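Local atomic coordinates of protein, Family 18 Chitinase (Crocus vernus, PDB entry 3SIM), a protein that probably binds chitin and hydrolyses its glycosidic linkages, as a plant chitinase of glycosyl hydrolase family 18 with a TIM-barrel fold. Residues V215-S220 and D236-L241. Numbering follows the deposited sequence.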
loop_
_atom_site.group_PDB
_atom_site.type_symbol
_atom_site.label_atom_id
_atom_site.label_comp_id
_atom_site.label_asym_id
_atom_site.label_seq_id
_atom_site.Cartn_x
_atom_site.Cartn_y
_atom_site.Cartn_z
ATOM N N VAL A 215 8.572 -6.367 -7.635
ATOM C CA VAL A 215 7.256 -5.854 -7.986
ATOM C C VAL A 215 6.148 -6.923 -7.897
ATOM O O VAL A 215 6.115 -7.868 -8.638
ATOM C CB VAL A 215 7.245 -5.237 -9.423
ATOM C CG1 VAL A 215 5.960 -4.553 -9.717
ATOM C CG2 VAL A 215 8.422 -4.363 -9.675
ATOM N N LEU A 216 5.253 -6.685 -6.969
ATOM C CA LEU A 216 3.964 -7.332 -6.868
ATOM C C LEU A 216 2.957 -6.942 -7.969
ATOM O O LEU A 216 2.932 -5.859 -8.476
ATOM C CB LEU A 216 3.291 -7.187 -5.498
ATOM C CG LEU A 216 3.872 -7.285 -4.077
ATOM C CD1 LEU A 216 3.164 -8.256 -3.255
ATOM C CD2 LEU A 216 5.363 -7.452 -3.947
ATOM N N ILE A 217 2.187 -7.908 -8.369
ATOM C CA ILE A 217 0.991 -7.671 -9.163
ATOM C C ILE A 217 -0.232 -7.334 -8.289
ATOM O O ILE A 217 -0.207 -7.544 -7.139
ATOM C CB ILE A 217 0.719 -8.741 -10.198
ATOM C CG1 ILE A 217 0.365 -10.073 -9.526
ATOM C CG2 ILE A 217 1.864 -8.880 -11.216
ATOM C CD1 ILE A 217 0.002 -11.217 -10.461
ATOM N N SER A 218 -1.283 -6.839 -8.897
ATOM C CA SER A 218 -2.441 -6.361 -8.161
ATOM C C SER A 218 -3.758 -6.298 -8.938
ATOM O O SER A 218 -3.765 -6.251 -10.100
ATOM C CB SER A 218 -2.122 -4.997 -7.549
ATOM O OG SER A 218 -1.993 -4.037 -8.490
ATOM N N PHE A 219 -4.843 -6.250 -8.212
ATOM C CA PHE A 219 -6.171 -5.962 -8.716
ATOM C C PHE A 219 -7.054 -5.194 -7.697
ATOM O O PHE A 219 -6.801 -5.217 -6.545
ATOM C CB PHE A 219 -6.890 -7.216 -9.224
ATOM C CG PHE A 219 -7.142 -8.278 -8.176
ATOM C CD1 PHE A 219 -8.227 -8.235 -7.364
ATOM C CD2 PHE A 219 -6.292 -9.356 -8.056
ATOM C CE1 PHE A 219 -8.443 -9.246 -6.425
ATOM C CE2 PHE A 219 -6.518 -10.347 -7.121
ATOM C CZ PHE A 219 -7.576 -10.283 -6.313
ATOM N N SER A 220 -8.107 -4.594 -8.202
ATOM C CA SER A 220 -9.133 -3.908 -7.438
ATOM C C SER A 220 -10.439 -4.692 -7.421
ATOM O O SER A 220 -10.793 -5.312 -8.361
ATOM C CB SER A 220 -9.384 -2.493 -7.954
ATOM O OG SER A 220 -10.589 -1.934 -7.555
ATOM N N ASP A 236 -4.621 -15.958 -15.547
ATOM C CA ASP A 236 -3.797 -16.436 -16.644
ATOM C C ASP A 236 -2.427 -15.752 -16.730
ATOM O O ASP A 236 -1.456 -16.378 -16.892
ATOM C CB ASP A 236 -4.527 -16.331 -17.972
ATOM C CG ASP A 236 -5.768 -17.179 -18.001
ATOM O OD1 ASP A 236 -5.783 -18.207 -17.364
ATOM O OD2 ASP A 236 -6.742 -16.798 -18.595
ATOM N N ALA A 237 -2.431 -14.446 -16.612
ATOM C CA ALA A 237 -1.229 -13.659 -16.515
ATOM C C ALA A 237 -0.428 -14.039 -15.248
ATOM O O ALA A 237 0.730 -14.211 -15.300
ATOM C CB ALA A 237 -1.574 -12.228 -16.524
ATOM N N ALA A 238 -1.107 -14.207 -14.145
ATOM C CA ALA A 238 -0.465 -14.548 -12.899
ATOM C C ALA A 238 0.208 -15.927 -13.006
ATOM O O ALA A 238 1.269 -16.120 -12.526
ATOM C CB ALA A 238 -1.371 -14.509 -11.803
ATOM N N THR A 239 -0.462 -16.821 -13.699
ATOM C CA THR A 239 0.062 -18.141 -13.952
ATOM C C THR A 239 1.363 -18.151 -14.791
ATOM O O THR A 239 2.255 -18.793 -14.419
ATOM C CB THR A 239 -1.005 -19.111 -14.520
ATOM O OG1 THR A 239 -1.982 -19.366 -13.555
ATOM C CG2 THR A 239 -0.405 -20.428 -14.947
ATOM N N SER A 240 1.434 -17.351 -15.846
ATOM C CA SER A 240 2.641 -17.203 -16.628
ATOM C C SER A 240 3.784 -16.636 -15.771
ATOM O O SER A 240 4.880 -17.138 -15.830
ATOM C CB SER A 240 2.443 -16.297 -17.828
ATOM O OG SER A 240 1.559 -16.821 -18.738
ATOM N N LEU A 241 3.475 -15.629 -14.964
ATOM C CA LEU A 241 4.436 -15.095 -14.070
ATOM C C LEU A 241 4.948 -16.134 -13.067
ATOM O O LEU A 241 6.107 -16.208 -12.871
ATOM C CB LEU A 241 3.918 -13.836 -13.414
ATOM C CG LEU A 241 3.755 -12.583 -14.266
ATOM C CD1 LEU A 241 3.284 -11.387 -13.494
ATOM C CD2 LEU A 241 4.970 -12.280 -15.092
#
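Ile217 meets Ala238 and Leu241 chiefly through methyl groups. Its two branches divide the work. The longer one ends in CD1, which lies 3.8 Å from CB of Ala238 and also comes within 4.2 Å of Ala238 CA. The shorter one is CG2, which meets Leu241 CD1 at 3.7 Å. Ile217 and Leu241 thus reach toward each other, tip to tip, while the alanine is touched at its single methyl. Ala238 and Leu241 are three residues apart, so they sit nearly one helical turn from each other, and the two arms that part at CB of Ile217 reach one residue each.

The torsions of Ile217 set where the two arms point. CG1 stands between the backbone N and the carbonyl carbon (chi1 67°), and the chain then runs on extended to CD1 (chi2 177°). CG2 is left anti to the carbonyl carbon. On the helix, the chain of Leu241 is likewise extended to CD1 (chi2 -178°), the methyl that meets Ile217 CG2.

The backbones remain well apart, with the CA atoms of Ile217 and Ala238 separated by 8.0 Å. All three touching residues are buried. Tyr203 of helix 196-209 touches both Ile217 and Leu241, and Phe272 of helix 264-274 packs on Ala238. The backbone of Ile217 is hydrogen-bonded to Gly249 and Ala251, the latter in the neighbouring parallel strand 250-253.

Strand 215-220, helix 230-243 and strand 250-253 form one beta-alpha-beta unit. Apolar side chains between a barrel strand and the helix that follows it are characteristic of TIM barrels, here that of a family 18 chitinase.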